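Local atomic coordinates of acyl-coenzyme A oxidase 3 (Yarrowia lipolytica, PDB entry 5YS9), a protein that oxidises acyl-CoA substrates with molecular oxygen to 2-trans-enoyl-CoA and hydrogen peroxide in peroxisomal fatty acid beta-oxidation, using FAD as cofactor. Residues L401-A406 with I470-G475; L68-D73 with F643-I648. All coordinates share one frame; numbering follows the deposited sequence.

Interaction 1: residues L401-A406 with I470-G475; sequences LKELFA and IQSCLG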
ATOM      1  N   LEU A 401      -1.146  32.768  12.118  1.00 57.89           N
ATOM      2  CA  LEU A 401      -1.959  31.674  12.618  1.00 60.90           C
ATOM      3  C   LEU A 401      -2.893  31.040  11.544  1.00 57.98           C
ATOM      4  O   LEU A 401      -2.935  29.804  11.392  1.00 49.13           O
ATOM      5  CB  LEU A 401      -2.760  32.114  13.848  1.00 64.26           C
ATOM      6  CG  LEU A 401      -3.021  30.943  14.805  1.00 72.66           C
ATOM      7  CD1 LEU A 401      -1.746  30.704  15.606  1.00 77.79           C
ATOM      8  CD2 LEU A 401      -4.234  31.155  15.720  1.00 72.00           C
ATOM      9  N   LYS A 402      -3.627  31.858  10.800  1.00 56.18           N
ATOM     10  CA  LYS A 402      -4.464  31.309   9.731  1.00 60.44           C
ATOM     11  C   LYS A 402      -3.612  30.422   8.783  1.00 55.75           C
ATOM     12  O   LYS A 402      -4.002  29.299   8.487  1.00 52.58           O
ATOM     13  CB  LYS A 402      -5.257  32.401   8.973  1.00 68.80           C
ATOM     14  CG  LYS A 402      -6.511  32.925   9.700  1.00 82.31           C
ATOM     15  CD  LYS A 402      -7.756  32.064   9.432  1.00 94.47           C
ATOM     16  CE  LYS A 402      -9.004  32.514  10.194  1.00 93.98           C
ATOM     17  NZ  LYS A 402      -9.105  31.875  11.541  1.00 91.15           N
ATOM     18  N   GLU A 403      -2.437  30.888   8.359  1.00 52.95           N
ATOM     19  CA  GLU A 403      -1.676  30.173   7.340  1.00 52.68           C
ATOM     20  C   GLU A 403      -1.008  28.918   7.890  1.00 48.08           C
ATOM     21  O   GLU A 403      -0.864  27.931   7.176  1.00 35.23           O
ATOM     22  CB  GLU A 403      -0.693  31.095   6.611  1.00 55.50           C
ATOM     23  CG  GLU A 403      -1.348  32.255   5.838  1.00 55.44           C
ATOM     24  CD  GLU A 403      -2.165  31.870   4.601  1.00 58.20           C
ATOM     25  OE1 GLU A 403      -2.288  30.669   4.256  1.00 54.58           O
ATOM     26  OE2 GLU A 403      -2.706  32.809   3.965  1.00 53.64           O
ATOM     27  N   LEU A 404      -0.660  28.970   9.176  1.00 55.07           N
ATOM     28  CA  LEU A 404      -0.337  27.779   9.974  1.00 50.01           C
ATOM     29  C   LEU A 404      -1.453  26.719   9.966  1.00 47.42           C
ATOM     30  O   LEU A 404      -1.106  25.609   9.675  1.00 43.43           O
ATOM     31  CB  LEU A 404       0.085  28.116  11.401  1.00 56.95           C
ATOM     32  CG  LEU A 404       1.563  27.954  11.780  1.00 65.90           C
ATOM     33  CD1 LEU A 404       1.964  26.492  11.892  1.00 63.90           C
ATOM     34  CD2 LEU A 404       2.489  28.666  10.802  1.00 71.34           C
ATOM     35  N   PHE A 405      -2.694  27.066  10.213  1.00 47.94           N
ATOM     36  CA  PHE A 405      -3.710  26.067  10.150  1.00 54.12           C
ATOM     37  C   PHE A 405      -3.753  25.517   8.725  1.00 48.13           C
ATOM     38  O   PHE A 405      -3.782  24.321   8.523  1.00 45.74           O
ATOM     39  CB  PHE A 405      -5.046  26.679  10.558  1.00 70.34           C
ATOM     40  CG  PHE A 405      -6.164  25.694  10.629  1.00 85.12           C
ATOM     41  CD1 PHE A 405      -6.016  24.513  11.329  1.00 94.99           C
ATOM     42  CD2 PHE A 405      -7.355  25.938   9.985  1.00 98.51           C
ATOM     43  CE1 PHE A 405      -7.043  23.596  11.388  1.00 98.77           C
ATOM     44  CE2 PHE A 405      -8.388  25.030  10.042  1.00 92.04           C
ATOM     45  CZ  PHE A 405      -8.231  23.857  10.744  1.00 92.52           C
ATOM     46  N   ALA A 406      -3.688  26.391   7.738  1.00 43.77           N
ATOM     47  CA  ALA A 406      -3.793  25.969   6.351  1.00 41.45           C
ATOM     48  C   ALA A 406      -2.675  25.053   5.870  1.00 41.21           C
ATOM     49  O   ALA A 406      -2.917  24.076   5.195  1.00 42.16           O
ATOM     50  CB  ALA A 406      -3.895  27.183   5.452  1.00 39.37           C
ATOM     51  N   ILE A 470      -4.812  29.795  -3.441  1.00 38.69           N
ATOM     52  CA  ILE A 470      -5.245  30.658  -4.488  1.00 42.34           C
ATOM     53  C   ILE A 470      -5.948  31.913  -3.907  1.00 45.65           C
ATOM     54  O   ILE A 470      -5.693  33.047  -4.359  1.00 47.55           O
ATOM     55  CB  ILE A 470      -6.139  29.888  -5.453  1.00 44.22           C
ATOM     56  CG1 ILE A 470      -5.289  28.893  -6.233  1.00 44.96           C
ATOM     57  CG2 ILE A 470      -6.855  30.855  -6.394  1.00 44.37           C
ATOM     58  CD1 ILE A 470      -6.130  27.976  -7.101  1.00 49.12           C
ATOM     59  N   GLN A 471      -6.789  31.698  -2.899  1.00 45.14           N
ATOM     60  CA  GLN A 471      -7.408  32.784  -2.148  1.00 45.18           C
ATOM     61  C   GLN A 471      -6.387  33.645  -1.417  1.00 44.78           C
ATOM     62  O   GLN A 471      -6.548  34.871  -1.392  1.00 45.87           O
ATOM     63  CB  GLN A 471      -8.475  32.281  -1.174  1.00 42.52           C
ATOM     64  CG  GLN A 471      -9.749  31.799  -1.869  1.00 46.71           C
ATOM     65  CD  GLN A 471     -10.639  30.935  -0.958  1.00 47.61           C
ATOM     66  OE1 GLN A 471     -10.150  30.268  -0.031  1.00 45.35           O
ATOM     67  NE2 GLN A 471     -11.944  30.964  -1.208  1.00 42.90           N
ATOM     68  N   SER A 472      -5.347  33.029  -0.848  1.00 41.70           N
ATOM     69  CA  SER A 472      -4.265  33.812  -0.207  1.00 43.64           C
ATOM     70  C   SER A 472      -3.496  34.704  -1.212  1.00 46.26           C
ATOM     71  O   SER A 472      -3.216  35.854  -0.914  1.00 44.34           O
ATOM     72  CB  SER A 472      -3.289  32.897   0.523  1.00 41.64           C
ATOM     73  OG  SER A 472      -3.852  32.498   1.750  1.00 42.26           O
ATOM     74  N   CYS A 473      -3.169  34.130  -2.376  1.00 44.13           N
ATOM     75  CA  CYS A 473      -2.467  34.800  -3.456  1.00 42.46           C
ATOM     76  C   CYS A 473      -3.312  35.941  -4.017  1.00 46.36           C
ATOM     77  O   CYS A 473      -2.817  37.035  -4.125  1.00 42.67           O
ATOM     78  CB  CYS A 473      -2.152  33.807  -4.554  1.00 41.78           C
ATOM     79  SG  CYS A 473      -1.320  34.386  -6.076  1.00 42.96           S
ATOM     80  N   LEU A 474      -4.580  35.680  -4.341  1.00 50.18           N
ATOM     81  CA  LEU A 474      -5.537  36.718  -4.817  1.00 47.84           C
ATOM     82  C   LEU A 474      -5.791  37.832  -3.781  1.00 45.03           C
ATOM     83  O   LEU A 474      -5.743  39.001  -4.130  1.00 41.70           O
ATOM     84  CB  LEU A 474      -6.864  36.075  -5.239  1.00 49.72           C
ATOM     85  CG  LEU A 474      -7.907  36.927  -5.965  1.00 53.76           C
ATOM     86  CD1 LEU A 474      -7.394  37.654  -7.223  1.00 52.92           C
ATOM     87  CD2 LEU A 474      -9.047  36.008  -6.348  1.00 52.72           C
ATOM     88  N   GLY A 475      -6.005  37.484  -2.507  1.00 41.80           N
ATOM     89  CA  GLY A 475      -6.093  38.496  -1.447  1.00 38.71           C
ATOM     90  C   GLY A 475      -4.822  39.339  -1.270  1.00 39.93           C
ATOM     91  O   GLY A 475      -4.913  40.500  -0.882  1.00 42.77           O
TER

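Interaction 2: residues L68-D73 with F643-I648; sequences LNVSGD and FINAPI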
ATOM      1  N   LEU A  68       1.313  -4.942  28.404  1.00 34.52           N
ATOM      2  CA  LEU A  68       1.557  -4.293  27.117  1.00 32.92           C
ATOM      3  C   LEU A  68       2.299  -5.074  26.025  1.00 32.92           C
ATOM      4  O   LEU A  68       2.195  -4.730  24.873  1.00 39.37           O
ATOM      5  CB  LEU A  68       2.208  -2.932  27.309  1.00 34.52           C
ATOM      6  CG  LEU A  68       1.429  -1.960  28.182  1.00 33.76           C
ATOM      7  CD1 LEU A  68       2.033  -0.576  28.105  1.00 34.94           C
ATOM      8  CD2 LEU A  68      -0.035  -1.938  27.820  1.00 32.55           C
ATOM      9  N   ASN A  69       2.963  -6.152  26.377  1.00 37.63           N
ATOM     10  CA  ASN A  69       3.907  -6.776  25.483  1.00 35.52           C
ATOM     11  C   ASN A  69       3.290  -7.112  24.126  1.00 38.30           C
ATOM     12  O   ASN A  69       2.264  -7.750  24.037  1.00 39.08           O
ATOM     13  CB  ASN A  69       4.391  -8.034  26.185  1.00 35.61           C
ATOM     14  CG  ASN A  69       5.363  -8.831  25.378  1.00 37.77           C
ATOM     15  OD1 ASN A  69       6.500  -8.458  25.225  1.00 44.69           O
ATOM     16  ND2 ASN A  69       4.922  -9.959  24.888  1.00 44.96           N
ATOM     17  N   VAL A  70       3.963  -6.696  23.066  1.00 43.08           N
ATOM     18  CA  VAL A  70       3.448  -6.815  21.724  1.00 38.21           C
ATOM     19  C   VAL A  70       4.019  -8.018  21.018  1.00 35.78           C
ATOM     20  O   VAL A  70       3.531  -8.387  19.964  1.00 34.15           O
ATOM     21  CB  VAL A  70       3.671  -5.524  20.908  1.00 36.93           C
ATOM     22  CG1 VAL A  70       2.808  -4.419  21.495  1.00 36.21           C
ATOM     23  CG2 VAL A  70       5.143  -5.122  20.864  1.00 38.02           C
ATOM     24  N   SER A  71       4.996  -8.673  21.623  1.00 40.20           N
ATOM     25  CA  SER A  71       5.714  -9.776  20.950  1.00 40.67           C
ATOM     26  C   SER A  71       4.807 -10.826  20.200  1.00 37.33           C
ATOM     27  O   SER A  71       5.157 -11.280  19.118  1.00 43.33           O
ATOM     28  CB  SER A  71       6.633 -10.459  21.934  1.00 38.72           C
ATOM     29  OG  SER A  71       6.808 -11.800  21.517  1.00 52.80           O
ATOM     30  N   GLY A  72       3.647 -11.157  20.751  1.00 33.84           N
ATOM     31  CA  GLY A  72       2.769 -12.178  20.160  1.00 32.89           C
ATOM     32  C   GLY A  72       1.517 -11.663  19.499  1.00 33.50           C
ATOM     33  O   GLY A  72       0.621 -12.438  19.192  1.00 31.93           O
ATOM     34  N   ASP A  73       1.461 -10.357  19.237  1.00 35.49           N
ATOM     35  CA  ASP A  73       0.272  -9.749  18.662  1.00 34.46           C
ATOM     36  C   ASP A  73       0.057 -10.140  17.178  1.00 32.38           C
ATOM     37  O   ASP A  73      -1.070 -10.064  16.693  1.00 30.40           O
ATOM     38  CB  ASP A  73       0.298  -8.217  18.816  1.00 38.37           C
ATOM     39  CG  ASP A  73       0.157  -7.732  20.262  1.00 37.48           C
ATOM     40  OD1 ASP A  73       0.139  -8.528  21.209  1.00 42.64           O
ATOM     41  OD2 ASP A  73       0.076  -6.519  20.467  1.00 42.19           O
ATOM     42  N   PHE A 643      10.428  -2.122  20.529  1.00 34.94           N
ATOM     43  CA  PHE A 643       9.736  -1.140  19.620  1.00 32.52           C
ATOM     44  C   PHE A 643       9.876  -1.487  18.149  1.00 32.70           C
ATOM     45  O   PHE A 643       8.981  -1.183  17.324  1.00 27.12           O
ATOM     46  CB  PHE A 643      10.191   0.326  19.838  1.00 32.51           C
ATOM     47  CG  PHE A 643       9.601   0.957  21.051  1.00 30.58           C
ATOM     48  CD1 PHE A 643       8.374   1.567  20.995  1.00 34.12           C
ATOM     49  CD2 PHE A 643      10.235   0.869  22.270  1.00 30.87           C
ATOM     50  CE1 PHE A 643       7.791   2.114  22.147  1.00 34.24           C
ATOM     51  CE2 PHE A 643       9.678   1.420  23.415  1.00 30.11           C
ATOM     52  CZ  PHE A 643       8.457   2.043  23.354  1.00 32.02           C
ATOM     53  N   ILE A 644      11.008  -2.085  17.822  1.00 33.82           N
ATOM     54  CA  ILE A 644      11.272  -2.580  16.499  1.00 32.56           C
ATOM     55  C   ILE A 644      10.320  -3.704  16.155  1.00 33.28           C
ATOM     56  O   ILE A 644       9.787  -3.749  15.070  1.00 33.27           O
ATOM     57  CB  ILE A 644      12.729  -3.074  16.411  1.00 35.51           C
ATOM     58  CG1 ILE A 644      13.685  -1.891  16.522  1.00 33.85           C
ATOM     59  CG2 ILE A 644      12.981  -3.861  15.139  1.00 36.71           C
ATOM     60  CD1 ILE A 644      13.793  -1.078  15.266  1.00 34.47           C
ATOM     61  N   ASN A 645      10.149  -4.625  17.092  1.00 32.75           N
ATOM     62  CA  ASN A 645       9.173  -5.694  17.003  1.00 33.00           C
ATOM     63  C   ASN A 645       9.256  -6.457  15.694  1.00 31.28           C
ATOM     64  O   ASN A 645       8.245  -6.805  15.116  1.00 30.90           O
ATOM     65  CB  ASN A 645       7.760  -5.195  17.272  1.00 33.85           C
ATOM     66  CG  ASN A 645       6.842  -6.282  17.796  1.00 31.57           C
ATOM     67  OD1 ASN A 645       5.647  -6.129  17.791  1.00 37.27           O
ATOM     68  ND2 ASN A 645       7.407  -7.373  18.246  1.00 27.48           N
ATOM     69  N   ALA A 646      10.470  -6.667  15.219  1.00 31.55           N
ATOM     70  CA  ALA A 646      10.717  -7.469  14.043  1.00 28.99           C
ATOM     71  C   ALA A 646      12.084  -8.105  14.183  1.00 28.88           C
ATOM     72  O   ALA A 646      13.040  -7.412  14.461  1.00 34.11           O
ATOM     73  CB  ALA A 646      10.638  -6.610  12.805  1.00 27.97           C
ATOM     74  N   PRO A 647      12.209  -9.396  13.941  1.00 27.23           N
ATOM     75  CA  PRO A 647      13.483 -10.088  14.130  1.00 27.74           C
ATOM     76  C   PRO A 647      14.614  -9.607  13.239  1.00 29.73           C
ATOM     77  O   PRO A 647      15.737  -9.532  13.680  1.00 35.85           O
ATOM     78  CB  PRO A 647      13.157 -11.536  13.790  1.00 28.65           C
ATOM     79  CG  PRO A 647      11.736 -11.578  13.412  1.00 28.05           C
ATOM     80  CD  PRO A 647      11.088 -10.329  13.875  1.00 29.12           C
ATOM     81  N   ILE A 648      14.316  -9.314  11.992  1.00 30.66           N
ATOM     82  CA  ILE A 648      15.317  -8.865  11.042  1.00 29.85           C
ATOM     83  C   ILE A 648      15.830  -7.456  11.345  1.00 29.37           C
ATOM     84  O   ILE A 648      16.861  -7.053  10.856  1.00 30.02           O
ATOM     85  CB  ILE A 648      14.838  -9.034   9.584  1.00 30.74           C
ATOM     86  CG1 ILE A 648      13.637  -8.152   9.288  1.00 28.77           C
ATOM     87  CG2 ILE A 648      14.504 -10.488   9.306  1.00 29.53           C
ATOM     88  CD1 ILE A 648      13.224  -8.165   7.844  1.00 29.29           C
TER

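Interaction 1: residues L401-A406 with I470-G475
Glu-403 and Ser-472 reach across the gap between two helices and meet through a single hydrogen bond. The hydroxyl OG of Ser-472 donates to OE2 of Glu-403 over 2.5 Å, a short bond accepted on the syn side of the carboxylate oxygen. The angle at OE2, from CD of Glu-403 to OG of Ser-472, is about 123°, close to the direction expected of that lone pair. OE1 of Glu-403 stands 3.5 Å from the same OG at a poor angle and is not a partner, so across this contact the serine holds the carboxylate through OE2 alone. CB of Ser-472 follows behind the hydroxyl, 3.5 Å from OE2 of Glu-403.

Beyond these groups the backbones stay apart, the CA atoms of Glu-403 and Ser-472 being 8.8 Å from each other, and the contact buries just 68 Å². The glutamate chain covers about half of this distance, and the serine side chain with its hydrogen bond the remainder. The glutamate bends at chi2 (-69°), which brings the carboxylate nearer to the serine, whose own CB already points toward the partner helix. The two segments belong to helices 391-428 and 458-477, which run roughly antiparallel here, in the alpha-helical domain characteristic of the acyl-CoA dehydrogenase and oxidase fold.

In Ser-472, OG lies beside the backbone N and anti to the carbonyl carbon (chi1 -78°), where it also makes a weak hydrogen bond with the carbonyl O of Gly-468, one turn earlier; the single hydroxyl proton would have to be shared, with this the weak branch. Loop residues Ser-485 and Val-486 pack against the Glu-403 side chain. Farther out, Phe-405 rests on helix 300-330 and Leu-401 on helix 349-385, while Cys-473 and Leu-474 face helix 507-534.

Interaction 2: residues L68-D73 with F643-I648
Van der Waals packing joins Val-70 to Asn-645, with the methyl group CG2 of the valine lying over the oxygen end of one face of the asparagine side-chain amide. CG2 of Val-70 is 3.3 Å from OD1 and 3.7 Å from CG of Asn-645. The branch point takes part as well: CB of Val-70 lies 3.7 Å from the same OD1. At the other end of the amide, ND2 of Asn-645 comes within 4.0 Å of CA of Ser-71, so the flat group spans the start of the turn. The asparagine's chi1 of -154° turns CG away from the backbone N and carries the amide toward this turn. Replacing Asn-645 by an alanine takes away the amide under the valine methyl and would probably leave a gap between the turn and the end of the helix.

Backbone geometry sets both partners in place. Residues Val-70 to Asp-73 form a type I beta turn, closed by the 2.9 Å hydrogen bond from N of Asp-73 to O of Val-70. Asn-645 is the first residue to leave helical geometry after helix 641-644, and it does so with a positive phi of 51°, in the left-handed region often adopted at helix C-termini. Here the loop between helices 49-63 and 78-92 meets the segment just after helix 641-644, so residues of the N-terminal and C-terminal family regions touch.

Polar links lie around this van der Waals contact. Tyr-74 OH is hydrogen-bonded to O of Asn-645, and OG of Ser-71 to NZ of Lys-662 on helix 655-666. Asp-73 forms a salt bridge with Arg-88. Among apolar neighbours, Val-70 also touches Val-114, and Phe-643 packs on Met-59 and Leu-62 of helix 49-63.

How the interactions relate
The two contacts lie on opposite sides of the chain's centre, with centres 43 Å apart and nearest atoms about 27 Å apart. Along the sequence the order is 68-73, 401-406, 470-475 and 643-648, so interaction 1 falls between the two halves of interaction 2. Helix 300-330 is common to their surroundings: Leu-302, Ile-303 and Arg-306 near its start meet Phe-405 of the segment 401-406, whereas Arg-319 and Ile-323 meet residues of 643-648. Interaction 1 ties neighbouring helices within the helical domain; interaction 2 joins segments 570 residues apart in sequence. The segment 643-648 lies close to an FAD site: Ile-648 touches Cys-430, between the pocket residues Ala-429 and Gly-431.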